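Long-range contacts in uricase (Bacillus fastidiosus, PDB 4R8X), which catalyses the oxidation of urate to 5-hydroxyisourate with molecular oxygen, the first step from urate toward (S)-allantoin: residues Y116-I121 / F136-N141; R16-P21 / H37-G42; K50-L55 / H105-R110; T4-K9 / K46-G51; D230-V235 / Y249-T254. One frame throughout, in Å; residues are numbered along the deposited sequence.

In the fold
From the N terminus, strand 5-17 returns, after a connection holding the short strands 22-23 and 35-36, as strand 40-50. Contact 4 pairs the outer ends of these two strands. Contact 2 is nested inside the loop that contact 4 closes, at the mouth of that connection. Contact 3 begins at Lys50 and Gly51, where contact 4 ends, and closes a largely helical loop by bringing in strand 108-125. Contact 1 lies further along that strand, closes the short, mainly strand connection of residues 122-135 and touches contact 2. These four belong to one antiparallel sheet. Contact 5 comes later in the chain, where it closes the short connection between helices 225-238 and 244-258.

Contact 1: Y116-I121 / F136-N141; sequences YAFDDI and FRKSRN
Ala117 O takes two hydrogen bonds. Ser139 N reaches Ala117 O at 2.8 Å from above the carbonyl plane, and Lys138 NZ reaches the same atom at 3.1 Å, in that plane and on a lone pair. The ammonium also donates to Ser139 O and to a water that accepts from Ala117 N. The lysine chain bends at chi2 (75°) and passes CD over one face of the Phe118 ring. Lys138 CE then sits over the centre of the Tyr116 ring, 3.5 Å from the centroid, and NZ makes a cation-pi contact with the same face. An alanine in place of Lys138 would probably leave this Tyr116 face without its cation and Ala117 O with one donor fewer.

Asp119 and Arg137 form a hydrogen-bonded antiparallel pair. Arg137 NE and NH2 each lie 2.9 Å from Asp119 OD2. NE meets the anti lone pair of OD2, while NH2 comes from above the carboxylate plane. A second water donates to OD2, accepts from Asn141 ND2 and is bonded to Ser139 OG, which accepts from Asn141 N in an ST turn.

Asp120 OD2 is bonded to His37. Phe118 and Phe136 rest on Ile40 of strand 40-50, and Phe136 and Arg137 pair with a strand of the second subunit.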
# COMPACT_ATOMS: atom_id res chain seq x y z
N TYR D 116 0.58 8.07 16.03
CA TYR D 116 -0.46 8.40 15.07
C TYR D 116 -0.43 9.92 15.05
O TYR D 116 -1.06 10.58 15.88
CB TYR D 116 -1.78 7.86 15.60
CG TYR D 116 -2.99 7.84 14.66
CD1 TYR D 116 -3.31 6.69 13.94
CD2 TYR D 116 -3.86 8.93 14.58
CE1 TYR D 116 -4.45 6.65 13.13
CE2 TYR D 116 -4.98 8.90 13.79
CZ TYR D 116 -5.27 7.76 13.06
OH TYR D 116 -6.42 7.74 12.27
N ALA D 117 0.35 10.46 14.12
CA ALA D 117 0.82 11.84 14.18
C ALA D 117 -0.17 12.84 13.63
O ALA D 117 -0.85 12.59 12.61
CB ALA D 117 2.11 11.98 13.40
N PHE D 118 -0.22 14.00 14.28
CA PHE D 118 -1.03 15.13 13.83
C PHE D 118 -0.21 16.40 13.77
O PHE D 118 0.57 16.68 14.67
CB PHE D 118 -2.23 15.35 14.76
CG PHE D 118 -3.37 14.40 14.52
CD1 PHE D 118 -3.49 13.23 15.26
CD2 PHE D 118 -4.31 14.67 13.53
CE1 PHE D 118 -4.55 12.36 15.03
CE2 PHE D 118 -5.35 13.81 13.29
CZ PHE D 118 -5.48 12.65 14.04
N ASP D 119 -0.41 17.18 12.71
CA ASP D 119 0.24 18.48 12.57
C ASP D 119 -0.67 19.60 13.05
O ASP D 119 -1.87 19.56 12.82
CB ASP D 119 0.52 18.79 11.09
CG ASP D 119 1.63 17.96 10.51
OD1 ASP D 119 2.61 17.63 11.23
OD2 ASP D 119 1.54 17.67 9.30
N ASP D 120 -0.07 20.60 13.67
CA ASP D 120 -0.73 21.89 13.86
C ASP D 120 -0.88 22.57 12.51
O ASP D 120 0.01 22.49 11.66
CB ASP D 120 0.11 22.79 14.75
CG ASP D 120 0.24 22.27 16.16
OD1 ASP D 120 1.06 22.84 16.91
OD2 ASP D 120 -0.46 21.29 16.52
N ILE D 121 -2.01 23.24 12.31
CA ILE D 121 -2.27 23.92 11.05
C ILE D 121 -2.68 25.38 11.25
O ILE D 121 -3.12 25.77 12.33
CB ILE D 121 -3.35 23.20 10.22
CG1 ILE D 121 -4.70 23.28 10.93
CG2 ILE D 121 -2.95 21.75 9.98
CD1 ILE D 121 -5.87 23.00 10.02
N PHE D 136 -6.71 19.75 13.41
CA PHE D 136 -5.36 19.24 13.17
C PHE D 136 -5.33 18.35 11.93
O PHE D 136 -6.31 17.68 11.62
CB PHE D 136 -4.85 18.46 14.39
CG PHE D 136 -4.88 19.27 15.66
CD1 PHE D 136 -3.80 20.07 16.01
CD2 PHE D 136 -5.99 19.25 16.48
CE1 PHE D 136 -3.82 20.83 17.17
CE2 PHE D 136 -6.03 20.01 17.65
CZ PHE D 136 -4.94 20.80 18.00
N ARG D 137 -4.22 18.38 11.21
CA ARG D 137 -4.04 17.51 10.07
C ARG D 137 -3.44 16.17 10.48
O ARG D 137 -2.43 16.14 11.17
CB ARG D 137 -3.09 18.16 9.06
CG ARG D 137 -2.62 17.18 8.01
CD ARG D 137 -1.80 17.84 6.89
NE ARG D 137 -0.51 18.37 7.34
CZ ARG D 137 0.35 18.97 6.53
NH1 ARG D 137 0.04 19.14 5.25
NH2 ARG D 137 1.50 19.42 6.99
N LYS D 138 -4.05 15.07 10.06
CA LYS D 138 -3.42 13.77 10.24
C LYS D 138 -2.20 13.70 9.36
O LYS D 138 -2.31 13.76 8.14
CB LYS D 138 -4.36 12.65 9.83
CG LYS D 138 -3.69 11.30 9.84
CD LYS D 138 -3.51 10.85 11.25
CE LYS D 138 -2.65 9.58 11.31
NZ LYS D 138 -1.18 9.81 11.29
N SER D 139 -1.02 13.55 9.95
CA SER D 139 0.19 13.53 9.15
C SER D 139 0.63 12.14 8.73
O SER D 139 0.70 11.22 9.55
CB SER D 139 1.34 14.19 9.88
OG SER D 139 2.51 14.10 9.07
N ARG D 140 0.94 12.01 7.44
CA ARG D 140 1.48 10.76 6.91
C ARG D 140 2.98 10.86 6.71
O ARG D 140 3.57 10.04 6.02
CB ARG D 140 0.79 10.37 5.60
CG ARG D 140 -0.56 9.72 5.79
CD ARG D 140 -1.64 10.75 5.96
NE ARG D 140 -2.07 11.25 4.67
CZ ARG D 140 -2.63 12.45 4.46
NH1 ARG D 140 -2.80 13.29 5.46
NH2 ARG D 140 -3.00 12.80 3.25
N ASN D 141 3.59 11.87 7.32
CA ASN D 141 5.04 12.04 7.25
C ASN D 141 5.75 11.32 8.40
O ASN D 141 5.29 10.27 8.85
CB ASN D 141 5.40 13.53 7.18
CG ASN D 141 4.88 14.18 5.92
OD1 ASN D 141 4.80 13.53 4.89
ND2 ASN D 141 4.55 15.46 6.00
O HOH W 1 1.51 8.74 12.22
O HOH W 2 3.46 16.56 8.02

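Contact 2: R16-P21 / H37-G42; sequences RTYANP and HNTIFG
Asn38 ND2 donates to Asn20 O at 2.8 Å in a nearly straight bond (171°). The acceptor lies in the amide plane of Asn38. Tyr18 N gives an equally straight bond to Thr39 O, which it meets from above the carbonyl plane. Arg16 and Phe41 are a hydrogen-bonded antiparallel pair, with Phe41 N to Arg16 O at 2.8 Å and Arg16 N to Phe41 O at 2.9 Å. Here the ladder of strands 5-17 and 40-50 ends and passes into loops. Arg16 also pairs with a strand of the second subunit. A water donates to both Ala19 O and His37 O and bridges the loops. The Arg16 side chain turns back on its own segment, where NE donates to Thr17 O. Its NH1 goes on to Ala80 O and Tyr83 O.

The packing is lighter. Ala19 CB lies 3.7 Å from Phe41 CB. The Tyr18 and Thr39 side chains run alongside each other, and Thr39 CG2 sits off-centre over the Tyr18 ring, 3.8 Å from Tyr18 CE1. Pro21 CG touches His37 O.

Beyond the strand ends, then, the two loops are held mainly through backbone carbonyls. Asn38 supplies the side-chain amide for one of them, and the same ND2 also ties the loop to Ala86 O.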
# COMPACT_ATOMS: atom_id res chain seq x y z
N ARG D 16 -5.68 9.24 22.94
CA ARG D 16 -6.04 9.97 24.16
C ARG D 16 -6.09 11.46 23.85
O ARG D 16 -5.16 12.01 23.27
CB ARG D 16 -5.03 9.69 25.28
CG ARG D 16 -4.94 10.75 26.36
CD ARG D 16 -6.12 10.69 27.33
NE ARG D 16 -6.04 11.80 28.27
CZ ARG D 16 -5.30 11.79 29.38
NH1 ARG D 16 -4.59 10.71 29.68
NH2 ARG D 16 -5.27 12.85 30.17
N THR D 17 -7.18 12.12 24.23
CA THR D 17 -7.24 13.56 24.03
C THR D 17 -6.82 14.30 25.30
O THR D 17 -7.05 13.82 26.42
CB THR D 17 -8.61 14.04 23.50
OG1 THR D 17 -9.67 13.41 24.24
CG2 THR D 17 -8.78 13.70 22.03
N TYR D 18 -6.17 15.44 25.12
CA TYR D 18 -5.73 16.29 26.22
C TYR D 18 -4.88 15.57 27.27
O TYR D 18 -5.15 15.64 28.47
CB TYR D 18 -6.92 17.03 26.85
CG TYR D 18 -7.59 17.95 25.86
CD1 TYR D 18 -7.01 19.17 25.51
CD2 TYR D 18 -8.80 17.61 25.27
CE1 TYR D 18 -7.62 20.00 24.59
CE2 TYR D 18 -9.41 18.44 24.35
CZ TYR D 18 -8.81 19.63 24.02
OH TYR D 18 -9.41 20.47 23.10
N ALA D 19 -3.84 14.87 26.81
CA ALA D 19 -2.85 14.35 27.74
C ALA D 19 -2.04 15.51 28.28
O ALA D 19 -2.04 16.60 27.71
CB ALA D 19 -1.95 13.34 27.06
N ASN D 20 -1.35 15.27 29.39
CA ASN D 20 -0.48 16.28 29.98
C ASN D 20 0.54 16.79 28.96
O ASN D 20 1.21 15.99 28.31
CB ASN D 20 0.25 15.66 31.18
CG ASN D 20 0.99 16.69 32.00
OD1 ASN D 20 0.59 17.85 32.07
ND2 ASN D 20 2.08 16.26 32.62
N PRO D 21 0.64 18.12 28.80
CA PRO D 21 1.61 18.61 27.82
C PRO D 21 3.06 18.32 28.21
O PRO D 21 3.40 18.29 29.40
CB PRO D 21 1.36 20.13 27.79
CG PRO D 21 -0.04 20.29 28.28
CD PRO D 21 -0.21 19.21 29.32
N HIS D 37 2.17 19.87 22.80
CA HIS D 37 0.98 20.16 23.58
C HIS D 37 0.14 18.93 23.94
O HIS D 37 -0.61 18.97 24.91
CB HIS D 37 0.13 21.26 22.92
CG HIS D 37 -0.29 20.96 21.52
ND1 HIS D 37 -1.29 20.06 21.21
CD2 HIS D 37 0.14 21.47 20.34
CE1 HIS D 37 -1.45 20.03 19.89
NE2 HIS D 37 -0.59 20.86 19.34
N ASN D 38 0.24 17.86 23.16
CA ASN D 38 -0.48 16.60 23.45
C ASN D 38 -2.01 16.70 23.46
O ASN D 38 -2.69 15.91 24.12
CB ASN D 38 0.01 15.95 24.75
CG ASN D 38 1.41 15.37 24.63
OD1 ASN D 38 1.86 15.00 23.54
ND2 ASN D 38 2.12 15.27 25.76
N THR D 39 -2.54 17.66 22.71
CA THR D 39 -3.99 17.76 22.53
C THR D 39 -4.54 16.44 21.99
O THR D 39 -5.59 15.97 22.43
CB THR D 39 -4.36 18.92 21.60
OG1 THR D 39 -3.94 20.14 22.21
CG2 THR D 39 -5.87 18.98 21.35
N ILE D 40 -3.81 15.83 21.06
CA ILE D 40 -4.03 14.45 20.71
C ILE D 40 -2.75 13.69 21.04
O ILE D 40 -1.65 14.10 20.64
CB ILE D 40 -4.40 14.28 19.23
CG1 ILE D 40 -5.71 15.01 18.93
CG2 ILE D 40 -4.53 12.80 18.87
CD1 ILE D 40 -5.99 15.23 17.45
N PHE D 41 -2.90 12.62 21.81
CA PHE D 41 -1.79 11.76 22.20
C PHE D 41 -2.20 10.38 21.71
O PHE D 41 -2.83 9.61 22.44
CB PHE D 41 -1.65 11.80 23.73
CG PHE D 41 -0.48 11.04 24.28
CD1 PHE D 41 0.80 11.54 24.18
CD2 PHE D 41 -0.67 9.84 24.95
CE1 PHE D 41 1.89 10.85 24.74
CE2 PHE D 41 0.40 9.14 25.49
CZ PHE D 41 1.68 9.64 25.38
N GLY D 42 -1.88 10.09 20.44
CA GLY D 42 -2.37 8.90 19.79
C GLY D 42 -1.28 8.01 19.23
O GLY D 42 -0.22 8.49 18.83
O HOH W 3 -3.31 18.56 26.26

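Contact 3: K50-L55 / H105-R110; sequences KGEQLL and HLDAVR
Lys50 O is gripped by two backbone N-H groups in a row. Asp107 N reaches Lys50 O at 2.8 Å and Ala108 N reaches the same atom at 3.2 Å, the second from above the carbonyl plane. Lys50 N returns a bond to Ala108 O at 2.9 Å. The lysine side chain runs out extended to a salt bridge with Glu149.

Asp107 reaches over Gly51 to the start of the 3-10 turn 52-54. Asp107 OD2 accepts from Glu52 N at 3.0 Å, the donor lying 46° out of the carboxylate plane, and lies 3.2 Å from Gly51 CA. A beta carbon on Gly51 would sit tight against Asp107 N and His105 O. An alanine in place of Asp107 would probably leave Glu52 N without this acceptor and the turn less firmly tied to the segment leading into strand 108-125. One water donates to His105 O and accepts from Gln53 N. The Gln53 side chain crosses His105 at a slant, with Gln53 OE1 3.8 Å from His105 CB. Leu54 CD2 meets the edge of the His105 ring and touches Leu106 CD2.

Asp107 and Ala108 both face Lys50, which makes a classic beta bulge where the end of strand 40-50 meets the start of strand 108-125.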
# COMPACT_ATOMS: atom_id res chain seq x y z
N LYS D 50 4.76 -12.48 27.71
CA LYS D 50 5.70 -13.59 27.75
C LYS D 50 5.73 -14.24 29.12
O LYS D 50 5.49 -13.59 30.14
CB LYS D 50 7.12 -13.11 27.44
CG LYS D 50 7.31 -12.52 26.05
CD LYS D 50 8.71 -11.95 25.89
CE LYS D 50 8.90 -11.33 24.51
NZ LYS D 50 10.28 -10.80 24.34
N GLY D 51 6.05 -15.53 29.14
CA GLY D 51 6.26 -16.25 30.38
C GLY D 51 6.25 -17.74 30.17
O GLY D 51 5.48 -18.26 29.37
N GLU D 52 7.09 -18.45 30.91
CA GLU D 52 7.16 -19.90 30.81
C GLU D 52 5.80 -20.55 31.09
O GLU D 52 5.51 -21.63 30.59
CB GLU D 52 8.21 -20.45 31.78
CG GLU D 52 7.98 -20.03 33.23
CD GLU D 52 8.86 -20.80 34.20
OE1 GLU D 52 9.17 -21.98 33.93
OE2 GLU D 52 9.23 -20.22 35.25
N GLN D 53 4.97 -19.88 31.89
CA GLN D 53 3.66 -20.42 32.23
C GLN D 53 2.64 -20.39 31.09
O GLN D 53 1.53 -20.88 31.26
CB GLN D 53 3.11 -19.71 33.46
CG GLN D 53 3.91 -19.99 34.72
CD GLN D 53 3.21 -19.53 35.98
OE1 GLN D 53 2.08 -19.93 36.25
NE2 GLN D 53 3.88 -18.67 36.74
N LEU D 54 3.02 -19.81 29.95
CA LEU D 54 2.14 -19.80 28.78
C LEU D 54 2.28 -21.08 27.94
O LEU D 54 1.57 -21.27 26.97
CB LEU D 54 2.44 -18.58 27.90
CG LEU D 54 2.31 -17.22 28.60
CD1 LEU D 54 2.61 -16.08 27.65
CD2 LEU D 54 0.93 -17.06 29.22
N LEU D 55 3.21 -21.94 28.31
CA LEU D 55 3.56 -23.07 27.44
C LEU D 55 2.37 -23.97 27.12
O LEU D 55 2.15 -24.33 25.97
CB LEU D 55 4.70 -23.89 28.04
CG LEU D 55 5.14 -25.09 27.20
CD1 LEU D 55 5.76 -24.65 25.87
CD2 LEU D 55 6.10 -25.96 28.00
N HIS D 105 1.41 -14.38 36.66
CA HIS D 105 1.94 -15.49 35.87
C HIS D 105 2.75 -15.06 34.64
O HIS D 105 3.34 -15.90 33.94
CB HIS D 105 0.80 -16.41 35.42
CG HIS D 105 -0.16 -15.75 34.49
ND1 HIS D 105 -1.17 -14.92 34.93
CD2 HIS D 105 -0.27 -15.79 33.14
CE1 HIS D 105 -1.86 -14.48 33.90
NE2 HIS D 105 -1.33 -14.99 32.80
N LEU D 106 2.78 -13.76 34.36
CA LEU D 106 3.59 -13.24 33.27
C LEU D 106 5.00 -12.96 33.75
O LEU D 106 5.19 -12.47 34.87
CB LEU D 106 2.97 -11.95 32.75
CG LEU D 106 1.54 -12.04 32.22
CD1 LEU D 106 1.07 -10.67 31.76
CD2 LEU D 106 1.42 -13.08 31.11
N ASP D 107 6.00 -13.25 32.91
CA ASP D 107 7.40 -12.97 33.22
C ASP D 107 7.86 -11.65 32.59
O ASP D 107 8.75 -10.99 33.11
CB ASP D 107 8.33 -14.08 32.71
CG ASP D 107 8.07 -15.43 33.35
OD1 ASP D 107 7.51 -15.49 34.47
OD2 ASP D 107 8.46 -16.45 32.74
N ALA D 108 7.29 -11.29 31.45
CA ALA D 108 7.70 -10.07 30.76
C ALA D 108 6.58 -9.57 29.87
O ALA D 108 5.73 -10.36 29.43
CB ALA D 108 8.96 -10.31 29.93
N VAL D 109 6.55 -8.26 29.67
CA VAL D 109 5.60 -7.62 28.77
C VAL D 109 6.32 -6.63 27.86
O VAL D 109 7.09 -5.80 28.33
CB VAL D 109 4.51 -6.86 29.56
CG1 VAL D 109 3.53 -6.17 28.60
CG2 VAL D 109 3.76 -7.82 30.48
N ARG D 110 6.06 -6.72 26.56
CA ARG D 110 6.68 -5.84 25.58
C ARG D 110 5.64 -4.97 24.90
O ARG D 110 4.66 -5.49 24.37
CB ARG D 110 7.38 -6.67 24.51
CG ARG D 110 8.09 -5.85 23.43
CD ARG D 110 8.71 -6.78 22.39
NE ARG D 110 9.49 -6.07 21.37
CZ ARG D 110 10.76 -5.72 21.53
NH1 ARG D 110 11.37 -6.01 22.67
NH2 ARG D 110 11.42 -5.09 20.57
O HOH W 4 9.43 -17.59 35.35
O HOH W 5 5.39 -17.33 33.35
O HOH W 6 6.35 -17.77 36.57

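Contact 4: T4-K9 / K46-G51; sequences TMFYGK and KVALKG
Tyr7 and Leu49 sit opposite each other as a hydrogen-bonded antiparallel pair, at the close-packed part of the contact. Leu49 N donates to Tyr7 O at 2.8 Å, almost straight (175°). The return bond from Tyr7 N to Leu49 O is weak. The two side chains slant across each other, with Tyr7 CE1 4.0 Å from Leu49 CB and Tyr7 OH 3.9 Å from Leu49 CD1. The hydroxyl itself is bonded to Val67 O.

Next along is Gly8, opposite Ala48. Gly8 CA comes within 3.1 Å of Val47 O in a CA-H...O contact. A beta carbon at Gly8 would clash with that oxygen, so the backbones can approach closely here. Lys9 and Val47 follow as a second hydrogen-bonded pair. Val47 N donates to Lys9 O at 3.0 Å, and Lys9 N to Val47 O. Val47 CG1, set between the backbone N and the carbonyl carbon (chi1 56°), lies 3.6 Å from Lys9 O.

The other end is looser. A water comes between the strands there, donating to Met5 O and accepting from Gly51 N. Met5 CE reaches to 3.4 Å from Gly51 O. Phe6 CB touches Lys50 CG, and the Phe6 ring comes near Ala48 CB only at CD1.

Helix 69-82 packs on the side of Tyr7, Val47 and Leu49 through Met72, and Val47 also meets Ile76. Strand 108-125 flanks strand 40-50. Residues 5-9 pair along their other edge with a strand of the third subunit, so the sheet runs on into it, as in the tunnelling (T-) fold of the uricase family.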
# COMPACT_ATOMS: atom_id res chain seq x y z
N THR D 4 11.05 -19.74 21.21
CA THR D 4 10.29 -18.52 20.94
C THR D 4 8.87 -18.75 21.47
O THR D 4 8.27 -19.78 21.18
CB THR D 4 10.20 -18.20 19.44
OG1 THR D 4 11.52 -18.09 18.90
CG2 THR D 4 9.45 -16.88 19.24
N MET D 5 8.36 -17.82 22.26
CA MET D 5 7.01 -17.98 22.80
C MET D 5 6.45 -16.66 23.32
O MET D 5 6.89 -16.15 24.34
CB MET D 5 6.95 -19.05 23.89
CG MET D 5 5.58 -19.18 24.52
SD MET D 5 5.36 -20.67 25.53
CE MET D 5 6.46 -20.35 26.90
N PHE D 6 5.47 -16.12 22.60
CA PHE D 6 4.78 -14.90 23.02
C PHE D 6 3.43 -14.82 22.32
O PHE D 6 3.19 -15.52 21.34
CB PHE D 6 5.62 -13.64 22.75
CG PHE D 6 6.02 -13.47 21.31
CD1 PHE D 6 5.16 -12.91 20.38
CD2 PHE D 6 7.28 -13.87 20.88
CE1 PHE D 6 5.53 -12.75 19.05
CE2 PHE D 6 7.65 -13.70 19.56
CZ PHE D 6 6.78 -13.14 18.64
N TYR D 7 2.55 -13.97 22.83
CA TYR D 7 1.30 -13.72 22.11
C TYR D 7 0.78 -12.35 22.55
O TYR D 7 1.18 -11.83 23.59
CB TYR D 7 0.28 -14.83 22.36
CG TYR D 7 -0.49 -14.68 23.64
CD1 TYR D 7 0.14 -14.78 24.88
CD2 TYR D 7 -1.86 -14.44 23.62
CE1 TYR D 7 -0.57 -14.64 26.05
CE2 TYR D 7 -2.57 -14.30 24.77
CZ TYR D 7 -1.92 -14.39 25.99
OH TYR D 7 -2.62 -14.24 27.15
N GLY D 8 -0.10 -11.76 21.75
CA GLY D 8 -0.59 -10.45 22.09
C GLY D 8 -1.59 -9.87 21.13
O GLY D 8 -2.29 -10.61 20.43
N LYS D 9 -1.67 -8.54 21.12
CA LYS D 9 -2.58 -7.81 20.25
C LYS D 9 -1.80 -6.73 19.53
O LYS D 9 -1.09 -5.96 20.16
CB LYS D 9 -3.71 -7.18 21.07
CG LYS D 9 -4.92 -6.75 20.26
CD LYS D 9 -5.73 -7.96 19.82
CE LYS D 9 -7.21 -7.70 19.88
NZ LYS D 9 -7.93 -8.95 19.55
N LYS D 46 1.31 -2.17 20.09
CA LYS D 46 1.40 -3.61 19.92
C LYS D 46 1.96 -4.19 21.20
O LYS D 46 3.06 -3.82 21.64
CB LYS D 46 2.33 -3.95 18.75
CG LYS D 46 2.40 -5.43 18.42
CD LYS D 46 3.33 -5.67 17.24
CE LYS D 46 3.36 -7.14 16.84
NZ LYS D 46 3.84 -7.28 15.43
N VAL D 47 1.19 -5.08 21.82
CA VAL D 47 1.59 -5.67 23.09
C VAL D 47 1.86 -7.16 22.94
O VAL D 47 1.10 -7.86 22.27
CB VAL D 47 0.53 -5.45 24.21
CG1 VAL D 47 -0.85 -5.97 23.79
CG2 VAL D 47 0.99 -6.07 25.53
N ALA D 48 2.95 -7.62 23.55
CA ALA D 48 3.27 -9.04 23.59
C ALA D 48 3.46 -9.45 25.05
O ALA D 48 4.18 -8.77 25.79
CB ALA D 48 4.54 -9.33 22.80
N LEU D 49 2.81 -10.54 25.44
CA LEU D 49 2.98 -11.11 26.78
C LEU D 49 3.90 -12.32 26.70
O LEU D 49 3.84 -13.10 25.76
CB LEU D 49 1.63 -11.52 27.35
CG LEU D 49 0.51 -10.48 27.35
CD1 LEU D 49 -0.65 -10.99 28.19
CD2 LEU D 49 0.99 -9.13 27.86
N LYS D 50 4.76 -12.48 27.71
CA LYS D 50 5.70 -13.59 27.75
C LYS D 50 5.73 -14.24 29.12
O LYS D 50 5.49 -13.59 30.14
CB LYS D 50 7.12 -13.11 27.44
CG LYS D 50 7.31 -12.52 26.05
CD LYS D 50 8.71 -11.95 25.89
CE LYS D 50 8.90 -11.33 24.51
NZ LYS D 50 10.28 -10.80 24.34
N GLY D 51 6.05 -15.53 29.14
CA GLY D 51 6.26 -16.25 30.38
C GLY D 51 6.25 -17.74 30.17
O GLY D 51 5.48 -18.26 29.37
O HOH W 7 7.36 -16.57 26.87

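Contact 5: D230-V235 / Y249-T254; sequences DIAASV and YHIGLT
Ile231 CG2 lies against Thr254 CG2 at 3.6 Å, the two side chains running past each other. One turn on, Val235 reaches across with both methyls. Val235 CG2 comes within 3.6 Å of Thr254 OG1. Val235 CG1, anti to the backbone N (chi1 173°), meets Ile251 CG1 at 3.7 Å. Ile251 turns its other branch to Ala232, with Ile251 CG2 3.9 Å from Ala232 CA and 4.0 Å from Ala232 CB. The small alanine lets the helices come nearest there, with the CA atoms of Ala232 and Ile251 5.6 Å apart.

These are consecutive helices lying on one face of the antiparallel sheet, as in the T-fold of uricases. Their local axes are 9.3 Å apart, with an angle of 131° between the N-to-C directions. Ala232 rests on Ile204 and Ile251 on Leu202 of strand 198-208. Gln245, a predicted urate-binding residue, is in the first turn of helix 244-258.

The Thr254 hydroxyl is turned back to its own helix, and Thr254 OG1 donates to His250 O at 2.8 Å. Thr254 N reaches that oxygen from the opposite face of the carbonyl plane. Ser234 OG does the same with Asp230 O, and Ser234 OG is also bonded to Gly124 N of the second subunit.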
# COMPACT_ATOMS: atom_id res chain seq x y z
N ASP D 230 14.87 17.76 13.68
CA ASP D 230 15.39 19.09 13.37
C ASP D 230 16.92 19.11 13.29
O ASP D 230 17.48 19.82 12.45
CB ASP D 230 14.89 20.13 14.36
CG ASP D 230 13.41 20.41 14.22
OD1 ASP D 230 12.81 20.03 13.18
OD2 ASP D 230 12.84 21.01 15.16
N ILE D 231 17.60 18.35 14.15
CA ILE D 231 19.06 18.25 14.05
C ILE D 231 19.44 17.61 12.71
O ILE D 231 20.29 18.11 11.99
CB ILE D 231 19.67 17.46 15.21
CG1 ILE D 231 19.52 18.25 16.51
CG2 ILE D 231 21.15 17.16 14.95
CD1 ILE D 231 19.91 17.44 17.73
N ALA D 232 18.81 16.49 12.39
CA ALA D 232 19.06 15.82 11.11
C ALA D 232 18.89 16.75 9.91
O ALA D 232 19.75 16.80 9.03
CB ALA D 232 18.15 14.61 10.96
N ALA D 233 17.79 17.50 9.88
CA ALA D 233 17.54 18.40 8.76
C ALA D 233 18.59 19.50 8.70
O ALA D 233 19.06 19.86 7.62
CB ALA D 233 16.15 18.99 8.89
N SER D 234 18.96 20.02 9.86
CA SER D 234 19.92 21.12 9.95
C SER D 234 21.31 20.70 9.50
O SER D 234 21.98 21.43 8.77
CB SER D 234 19.97 21.67 11.38
OG SER D 234 18.72 22.23 11.75
N VAL D 235 21.73 19.51 9.91
CA VAL D 235 23.02 18.99 9.50
C VAL D 235 23.03 18.69 8.00
O VAL D 235 23.98 19.03 7.30
CB VAL D 235 23.40 17.75 10.32
CG1 VAL D 235 24.69 17.09 9.77
CG2 VAL D 235 23.58 18.13 11.79
N TYR D 249 27.00 9.88 10.06
CA TYR D 249 28.00 9.96 11.12
C TYR D 249 27.91 11.33 11.79
O TYR D 249 27.86 11.44 13.02
CB TYR D 249 29.40 9.73 10.56
CG TYR D 249 30.51 9.76 11.61
CD1 TYR D 249 30.49 8.90 12.70
CD2 TYR D 249 31.57 10.65 11.49
CE1 TYR D 249 31.51 8.93 13.64
CE2 TYR D 249 32.59 10.68 12.43
CZ TYR D 249 32.55 9.82 13.50
OH TYR D 249 33.55 9.84 14.44
N HIS D 250 27.87 12.38 10.97
CA HIS D 250 27.80 13.74 11.49
C HIS D 250 26.46 14.11 12.13
O HIS D 250 26.43 14.85 13.10
CB HIS D 250 28.20 14.73 10.40
CG HIS D 250 29.67 14.78 10.17
ND1 HIS D 250 30.47 15.74 10.73
CD2 HIS D 250 30.50 13.94 9.51
CE1 HIS D 250 31.73 15.52 10.39
NE2 HIS D 250 31.78 14.42 9.66
N ILE D 251 25.37 13.58 11.60
CA ILE D 251 24.09 13.76 12.27
C ILE D 251 24.16 13.12 13.66
O ILE D 251 23.74 13.73 14.65
CB ILE D 251 22.93 13.16 11.45
CG1 ILE D 251 22.73 13.96 10.15
CG2 ILE D 251 21.67 13.15 12.30
CD1 ILE D 251 21.74 13.32 9.16
N GLY D 252 24.71 11.91 13.72
CA GLY D 252 24.83 11.21 14.98
C GLY D 252 25.70 11.95 15.99
O GLY D 252 25.32 12.07 17.15
N LEU D 253 26.85 12.43 15.54
CA LEU D 253 27.74 13.21 16.42
C LEU D 253 27.02 14.42 17.00
O LEU D 253 27.17 14.74 18.17
CB LEU D 253 28.98 13.68 15.65
CG LEU D 253 29.98 12.62 15.18
CD1 LEU D 253 31.04 13.28 14.29
CD2 LEU D 253 30.63 11.89 16.35
N THR D 254 26.26 15.11 16.15
CA THR D 254 25.57 16.33 16.56
C THR D 254 24.50 16.03 17.60
O THR D 254 24.37 16.77 18.58
CB THR D 254 24.96 17.07 15.35
OG1 THR D 254 25.97 17.28 14.36
CG2 THR D 254 24.43 18.43 15.78